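Local coordinates for naphthalene dioxygenase small subunit (Rhodococcus sp., PDB 2B1X), which serves as the small subunit of a Rieske non-heme iron oxygenase, naphthalene 1,2-dioxygenase, and is probably a mainly structural partner of the iron-carrying large subunit, at residues L19-E24 against L35-E40; M67-D70 against M76-L79; V141-G146 against L150-V155. All blocks are in the same frame, centred on the assembly; numbering follows the deposited sequence.

Contact 1: residues L19-E24 against L35-E40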
# COMPACT_ATOMS: atom_id res chain seq x y z
N LEU B 19 -17.69 -13.78 23.48
CA LEU B 19 -17.07 -12.82 22.56
C LEU B 19 -16.82 -13.44 21.19
O LEU B 19 -16.98 -12.77 20.15
CB LEU B 19 -15.74 -12.30 23.13
CG LEU B 19 -15.79 -11.31 24.28
CD1 LEU B 19 -14.40 -10.99 24.74
CD2 LEU B 19 -16.49 -10.03 23.82
N TYR B 20 -16.42 -14.70 21.17
CA TYR B 20 -16.11 -15.34 19.89
C TYR B 20 -17.40 -15.64 19.14
O TYR B 20 -17.43 -15.55 17.92
CB TYR B 20 -15.28 -16.62 20.08
CG TYR B 20 -13.91 -16.43 20.69
CD1 TYR B 20 -13.23 -17.51 21.22
CD2 TYR B 20 -13.25 -15.18 20.67
CE1 TYR B 20 -11.97 -17.39 21.76
CE2 TYR B 20 -11.94 -15.04 21.21
CZ TYR B 20 -11.32 -16.16 21.75
OH TYR B 20 -10.04 -16.11 22.31
N MET B 21 -18.46 -15.97 19.86
CA MET B 21 -19.79 -16.17 19.26
C MET B 21 -20.34 -14.85 18.68
O MET B 21 -20.98 -14.83 17.63
CB MET B 21 -20.75 -16.73 20.32
CG MET B 21 -22.25 -16.80 19.93
SD MET B 21 -23.13 -15.21 20.13
CE MET B 21 -23.19 -15.00 21.95
N GLU B 22 -20.07 -13.75 19.38
CA GLU B 22 -20.54 -12.45 18.95
C GLU B 22 -19.86 -12.07 17.64
O GLU B 22 -20.53 -11.67 16.70
CB GLU B 22 -20.23 -11.39 20.01
CG GLU B 22 -20.93 -10.06 19.73
CD GLU B 22 -20.09 -8.83 20.09
OE1 GLU B 22 -19.09 -8.96 20.83
OE2 GLU B 22 -20.45 -7.71 19.66
N ALA B 23 -18.53 -12.19 17.62
CA ALA B 23 -17.73 -11.94 16.42
C ALA B 23 -18.15 -12.82 15.23
O ALA B 23 -18.23 -12.35 14.09
CB ALA B 23 -16.24 -12.15 16.73
N GLU B 24 -18.39 -14.10 15.49
CA GLU B 24 -18.87 -15.02 14.47
C GLU B 24 -20.16 -14.58 13.81
O GLU B 24 -20.29 -14.65 12.59
CB GLU B 24 -19.04 -16.44 15.04
CG GLU B 24 -19.51 -17.47 14.02
CD GLU B 24 -19.83 -18.81 14.64
OE1 GLU B 24 -18.93 -19.42 15.26
OE2 GLU B 24 -20.99 -19.27 14.53
N LEU B 35 -28.35 -8.40 17.32
CA LEU B 35 -29.16 -7.41 18.02
C LEU B 35 -29.79 -7.98 19.31
O LEU B 35 -29.97 -7.24 20.27
CB LEU B 35 -30.22 -6.82 17.08
CG LEU B 35 -30.87 -5.51 17.53
CD1 LEU B 35 -29.82 -4.39 17.72
CD2 LEU B 35 -31.98 -5.09 16.58
N ALA B 36 -30.07 -9.28 19.33
CA ALA B 36 -30.60 -9.96 20.50
C ALA B 36 -29.58 -10.06 21.65
O ALA B 36 -29.96 -10.36 22.79
CB ALA B 36 -31.13 -11.36 20.11
N LEU B 37 -28.30 -9.80 21.38
CA LEU B 37 -27.28 -9.86 22.43
C LEU B 37 -27.16 -8.55 23.20
O LEU B 37 -26.36 -8.45 24.14
CB LEU B 37 -25.91 -10.23 21.85
CG LEU B 37 -25.84 -11.51 21.03
CD1 LEU B 37 -24.44 -11.65 20.41
CD2 LEU B 37 -26.23 -12.72 21.86
N VAL B 38 -27.93 -7.55 22.81
CA VAL B 38 -27.74 -6.26 23.44
C VAL B 38 -28.83 -5.93 24.41
O VAL B 38 -29.93 -6.44 24.37
CB VAL B 38 -27.50 -5.07 22.45
CG1 VAL B 38 -26.42 -5.43 21.40
CG2 VAL B 38 -28.81 -4.61 21.82
N THR B 39 -28.48 -5.03 25.28
CA THR B 39 -29.29 -4.68 26.39
C THR B 39 -30.18 -3.48 26.03
O THR B 39 -29.91 -2.73 25.08
CB THR B 39 -28.31 -4.41 27.54
OG1 THR B 39 -28.79 -5.01 28.75
CG2 THR B 39 -28.14 -2.92 27.80
N GLU B 40 -31.26 -3.33 26.79
CA GLU B 40 -32.24 -2.27 26.60
C GLU B 40 -31.63 -0.85 26.83
O GLU B 40 -32.05 0.12 26.20
CB GLU B 40 -33.43 -2.55 27.52
CG GLU B 40 -33.85 -4.05 27.65
CD GLU B 40 -32.87 -5.02 28.41
OE1 GLU B 40 -32.09 -4.61 29.30
OE2 GLU B 40 -32.89 -6.25 28.13

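Contact 2: residues M67-D70 against M76-L79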
# COMPACT_ATOMS: atom_id res chain seq x y z
N MET B 67 -19.52 7.42 16.28
CA MET B 67 -20.73 6.64 16.46
C MET B 67 -21.07 6.69 17.94
O MET B 67 -20.19 6.62 18.82
CB MET B 67 -20.48 5.19 16.00
CG MET B 67 -21.72 4.31 15.88
SD MET B 67 -21.36 2.56 15.38
CE MET B 67 -20.10 2.80 14.22
N ASP B 68 -22.37 6.84 18.23
CA ASP B 68 -22.83 6.96 19.60
C ASP B 68 -24.27 6.43 19.58
O ASP B 68 -25.23 7.19 19.43
CB ASP B 68 -22.75 8.43 20.03
CG ASP B 68 -23.01 8.64 21.50
OD1 ASP B 68 -23.41 7.68 22.19
OD2 ASP B 68 -22.86 9.77 22.04
N ASP B 69 -24.39 5.10 19.66
CA ASP B 69 -25.69 4.45 19.51
C ASP B 69 -26.31 4.05 20.84
O ASP B 69 -25.62 3.74 21.81
CB ASP B 69 -25.56 3.20 18.66
CG ASP B 69 -25.67 3.48 17.17
OD1 ASP B 69 -26.16 4.57 16.78
OD2 ASP B 69 -25.29 2.66 16.32
N ASP B 70 -27.65 4.06 20.87
CA ASP B 70 -28.39 3.40 21.93
C ASP B 70 -29.15 2.23 21.32
O ASP B 70 -28.90 1.90 20.14
CB ASP B 70 -29.31 4.38 22.64
CG ASP B 70 -30.28 5.09 21.69
OD1 ASP B 70 -30.55 4.66 20.52
OD2 ASP B 70 -30.85 6.12 22.07
N MET B 76 -32.35 0.59 14.32
CA MET B 76 -32.41 1.26 13.03
C MET B 76 -31.28 0.82 12.08
O MET B 76 -31.52 0.55 10.91
CB MET B 76 -32.32 2.78 13.23
CG MET B 76 -32.66 3.58 11.97
SD MET B 76 -31.48 4.86 11.65
CE MET B 76 -30.19 3.93 10.94
N ARG B 77 -30.07 0.72 12.62
CA ARG B 77 -28.87 0.31 11.86
C ARG B 77 -29.12 -1.08 11.27
O ARG B 77 -28.84 -1.31 10.09
CB ARG B 77 -27.63 0.33 12.78
CG ARG B 77 -26.27 0.37 12.10
CD ARG B 77 -25.08 0.63 13.07
NE ARG B 77 -25.17 1.94 13.75
CZ ARG B 77 -24.88 3.12 13.18
NH1 ARG B 77 -24.43 3.18 11.92
NH2 ARG B 77 -25.01 4.25 13.87
N VAL B 78 -29.69 -1.99 12.07
CA VAL B 78 -29.96 -3.36 11.64
C VAL B 78 -31.16 -3.37 10.68
O VAL B 78 -31.14 -4.04 9.65
CB VAL B 78 -30.17 -4.32 12.84
CG1 VAL B 78 -30.67 -5.71 12.39
CG2 VAL B 78 -28.89 -4.44 13.68
N LEU B 79 -32.19 -2.62 11.00
CA LEU B 79 -33.35 -2.55 10.11
C LEU B 79 -32.89 -2.07 8.73
O LEU B 79 -33.35 -2.56 7.74
CB LEU B 79 -34.43 -1.63 10.67
CG LEU B 79 -35.25 -2.23 11.82
CD1 LEU B 79 -35.97 -1.11 12.63
CD2 LEU B 79 -36.26 -3.27 11.27

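Contact 3: residues V141-G146 against L150-V155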
# COMPACT_ATOMS: atom_id res chain seq x y z
N VAL B 141 -19.13 -3.58 28.91
CA VAL B 141 -19.81 -4.04 30.13
C VAL B 141 -20.77 -5.13 29.68
O VAL B 141 -21.66 -4.89 28.86
CB VAL B 141 -20.52 -2.89 30.87
CG1 VAL B 141 -21.28 -3.40 32.14
CG2 VAL B 141 -19.49 -1.83 31.24
N LEU B 142 -20.54 -6.34 30.18
CA LEU B 142 -21.45 -7.46 29.96
C LEU B 142 -22.27 -7.73 31.23
O LEU B 142 -21.76 -7.62 32.34
CB LEU B 142 -20.64 -8.71 29.60
CG LEU B 142 -20.44 -9.09 28.13
CD1 LEU B 142 -20.51 -7.91 27.13
CD2 LEU B 142 -19.16 -9.88 27.99
N ARG B 143 -23.54 -8.09 31.04
CA ARG B 143 -24.46 -8.38 32.12
C ARG B 143 -24.97 -9.80 31.99
O ARG B 143 -25.37 -10.21 30.90
CB ARG B 143 -25.66 -7.44 32.06
CG ARG B 143 -25.40 -6.07 32.64
CD ARG B 143 -26.52 -5.55 33.51
NE ARG B 143 -27.59 -4.99 32.70
CZ ARG B 143 -27.71 -3.71 32.35
NH1 ARG B 143 -26.84 -2.80 32.76
NH2 ARG B 143 -28.74 -3.34 31.60
N ARG B 144 -24.97 -10.56 33.09
CA ARG B 144 -25.58 -11.89 33.11
C ARG B 144 -27.05 -11.81 32.76
O ARG B 144 -27.73 -10.89 33.18
CB ARG B 144 -25.42 -12.56 34.48
CG ARG B 144 -24.08 -13.24 34.70
CD ARG B 144 -24.12 -14.35 35.73
NE ARG B 144 -22.82 -14.56 36.38
CZ ARG B 144 -21.88 -15.37 35.91
NH1 ARG B 144 -22.07 -16.05 34.78
NH2 ARG B 144 -20.73 -15.49 36.59
N ALA B 145 -27.51 -12.75 31.95
CA ALA B 145 -28.92 -12.82 31.55
C ALA B 145 -29.21 -14.28 31.28
O ALA B 145 -28.69 -14.85 30.32
CB ALA B 145 -29.19 -11.96 30.32
N GLY B 146 -30.02 -14.88 32.15
CA GLY B 146 -30.25 -16.31 32.11
C GLY B 146 -28.94 -17.06 32.30
O GLY B 146 -28.22 -16.82 33.27
N LEU B 150 -25.58 -10.38 28.17
CA LEU B 150 -25.99 -9.33 27.26
C LEU B 150 -25.01 -8.19 27.38
O LEU B 150 -24.46 -7.94 28.47
CB LEU B 150 -27.38 -8.81 27.62
CG LEU B 150 -28.65 -9.27 26.89
CD1 LEU B 150 -28.54 -10.64 26.24
CD2 LEU B 150 -29.82 -9.22 27.86
N MET B 151 -24.83 -7.48 26.28
CA MET B 151 -23.95 -6.33 26.25
C MET B 151 -24.71 -5.06 26.57
O MET B 151 -25.59 -4.65 25.82
CB MET B 151 -23.28 -6.20 24.88
CG MET B 151 -22.18 -5.13 24.83
SD MET B 151 -21.21 -5.31 23.36
CE MET B 151 -22.40 -4.60 22.12
N ALA B 152 -24.30 -4.42 27.66
CA ALA B 152 -24.88 -3.17 28.10
C ALA B 152 -24.12 -1.98 27.55
O ALA B 152 -24.69 -0.92 27.37
CB ALA B 152 -24.92 -3.11 29.63
N LYS B 153 -22.82 -2.16 27.30
CA LYS B 153 -21.96 -1.05 26.89
C LYS B 153 -20.77 -1.54 26.08
O LYS B 153 -20.24 -2.61 26.35
CB LYS B 153 -21.46 -0.26 28.12
CG LYS B 153 -20.77 1.07 27.81
CD LYS B 153 -20.24 1.73 29.09
CE LYS B 153 -19.26 2.85 28.78
NZ LYS B 153 -19.95 4.10 28.35
N ARG B 154 -20.37 -0.75 25.10
CA ARG B 154 -19.11 -0.97 24.42
C ARG B 154 -18.55 0.37 23.97
O ARG B 154 -19.28 1.20 23.38
CB ARG B 154 -19.27 -1.90 23.22
CG ARG B 154 -18.01 -1.96 22.34
CD ARG B 154 -18.00 -3.08 21.31
NE ARG B 154 -17.83 -4.38 21.96
CZ ARG B 154 -18.24 -5.52 21.43
NH1 ARG B 154 -18.90 -5.51 20.28
NH2 ARG B 154 -18.04 -6.66 22.08
N VAL B 155 -17.26 0.57 24.25
CA VAL B 155 -16.50 1.68 23.67
C VAL B 155 -15.40 1.10 22.78
O VAL B 155 -14.55 0.32 23.26
CB VAL B 155 -15.85 2.53 24.81
CG1 VAL B 155 -14.94 3.63 24.23
CG2 VAL B 155 -16.88 3.11 25.77

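Contact 1: residues L19-E24 against L35-E40
Glu22 carries the one flat group among the three side chains that meet here, yet its contact with Leu37 runs through the aliphatic CG, which lies 3.9 Å from Leu37 CD1. Its carboxylate is spoken for beyond the two segments: OE2 accepts a hydrogen bond from Trp34 NE1 and forms a salt bridge with Arg154 NH1. The flat end is thus fixed by polar partners, while the stem beneath it offers an apolar flank to the leucine.

The rest of the contact is thioether against isobutyl. Met21 and Leu37 reach for each other tip to tip, with Met21 SD 3.8 Å from Leu37 CD1. The terminal methyl goes further and sits against both branches of the leucine, CE lying 3.8 Å from Leu37 CD2 and 3.9 Å from Leu37 CD1. Met21 leaves the helix with CG anti to the backbone N (chi1 171°), and bends at chi2 and chi3 bring its tip up against the leucine methyls. Leu37 is presented by the type I turn from Leu35 to Val38, closed by Val38 N to Leu35 O at 3.3 Å. The contact thereby packs helix 10-27 against the turn that follows helix 31-35 and leads into strand 38-39, in the NTF2-like fold of the subunit.

Small as it is, at 112 Å² of buried surface, the contact illustrates a division of labour. Across these segments the touching is apolar and imposes little direction, whereas the buried Glu22 carboxylate takes its orientation from an indole N-H and an arginine, whose charge would probably favour its ionised form.

Contact 2: residues M67-D70 against M76-L79
Met67 opens the strand by laying its side chain across one face of the Arg77 guanidinium. CG anti to the backbone N (chi1 -169°) and an extended chi2 carry the chain outward before it bends at chi3, and SD comes to rest 4.1 Å above the guanidinium plane, displaced toward its rim. Farther back along the same chain, Met67 CG approaches Arg77 NH2 at 3.9 Å. Asp68 points the other way, and its OD2 is hydrogen-bonded to Tyr355 of the large subunit.

Asp69 supplies the polar half. Arg77 grips it side-on, NE reaching Asp69 OD2 at 2.7 Å through the syn lone pair, and NH2 reaching Asp69 OD1 at 3.1 Å in a nearly straight bond (169°). A more bent bond of 2.9 Å links Arg77 NH2 to Asp69 OD2 as well, which therefore takes two donors. The carboxylate and guanidinium planes are 34° apart, yet both oxygens stay near the guanidinium plane, at its edge. Ser73 OG also bonds to Asp69 OD1. With an alanine in place of Arg77, Asp69 would probably lose its close countercharge, keeping Ser73, and the Met67 thioether would lose the flat surface beneath it.

Asp70 ends the segment as the N-cap of helix 71-81, its OD1 accepting from Ser73 N. The salt bridge thus ties that helix to the strand just before it, a strand paired in turn with 42-49; helix 31-35 packs on Val78, and the large subunit, whose Ser365 O accepts from Arg77 NH1, borders the contact.

Contact 3: residues V141-G146 against L150-V155
A classic beta bulge interrupts the antiparallel hairpin of strands 132-145 and 148-158, where Ala152 and Lys153 together face Val141. Val141 O receives Ala152 N at 2.9 Å and, more weakly, Lys153 N at 3.4 Å, while Val141 N donates to Lys153 O. Ala152 accommodates the extra residue with helix-like backbone angles. Nearer the turn the pairing is regular: Arg143 and Leu150 form a hydrogen-bonded pair, Arg143 N to Leu150 O and Leu150 N to Arg143 O both measuring 2.7 Å.

On the face shared by Leu142 and Met151, Leu142 CD1 packs 4.0 Å from Met151 CB, with Trp18 of helix 10-27 touching both. Met151 then runs on, CG anti to its N (chi1 -172°), to place SD 3.5 Å above the centre of the Arg154 guanidinium, which is salt-bridged to Asp140 and Glu22. On the other face, Ala152 CB sits 3.7 Å above the plane of the Arg143 guanidinium, off toward its rim, and that group is anchored by salt bridges to Asp41 and Glu112. Toward the turn, Ala145 CB meets Leu150 CD2 at 3.7 Å.

Chemically, main-chain bonds set the register, while salt bridges hold the Arg143 and Arg154 guanidinium groups, an alkyl group covering a face of the first and a thioether a face of the second.

Read from the N terminus, the three contacts come in series, none nesting within or crossing another. Contact 1 closes the loop through helix 31-35, tying helix 10-27 to the turn before strand 38-39; contact 2 closes a shorter one, tying helix 71-81 to edge strand 67-69; contact 3 closes the hairpin of the last two strands, pairing them in the interior of the sheet. Contact 1 touches both others: Leu35 CD1 meets Val78 CG2 at 4.1 Å, and Leu37 O lies 2.8 Å from Met151 N, a probable hydrogen bond. Contacts 2 and 3 stay about 7 Å apart at their nearest atoms but reach the same mixed sheet of this NTF2-like subunit.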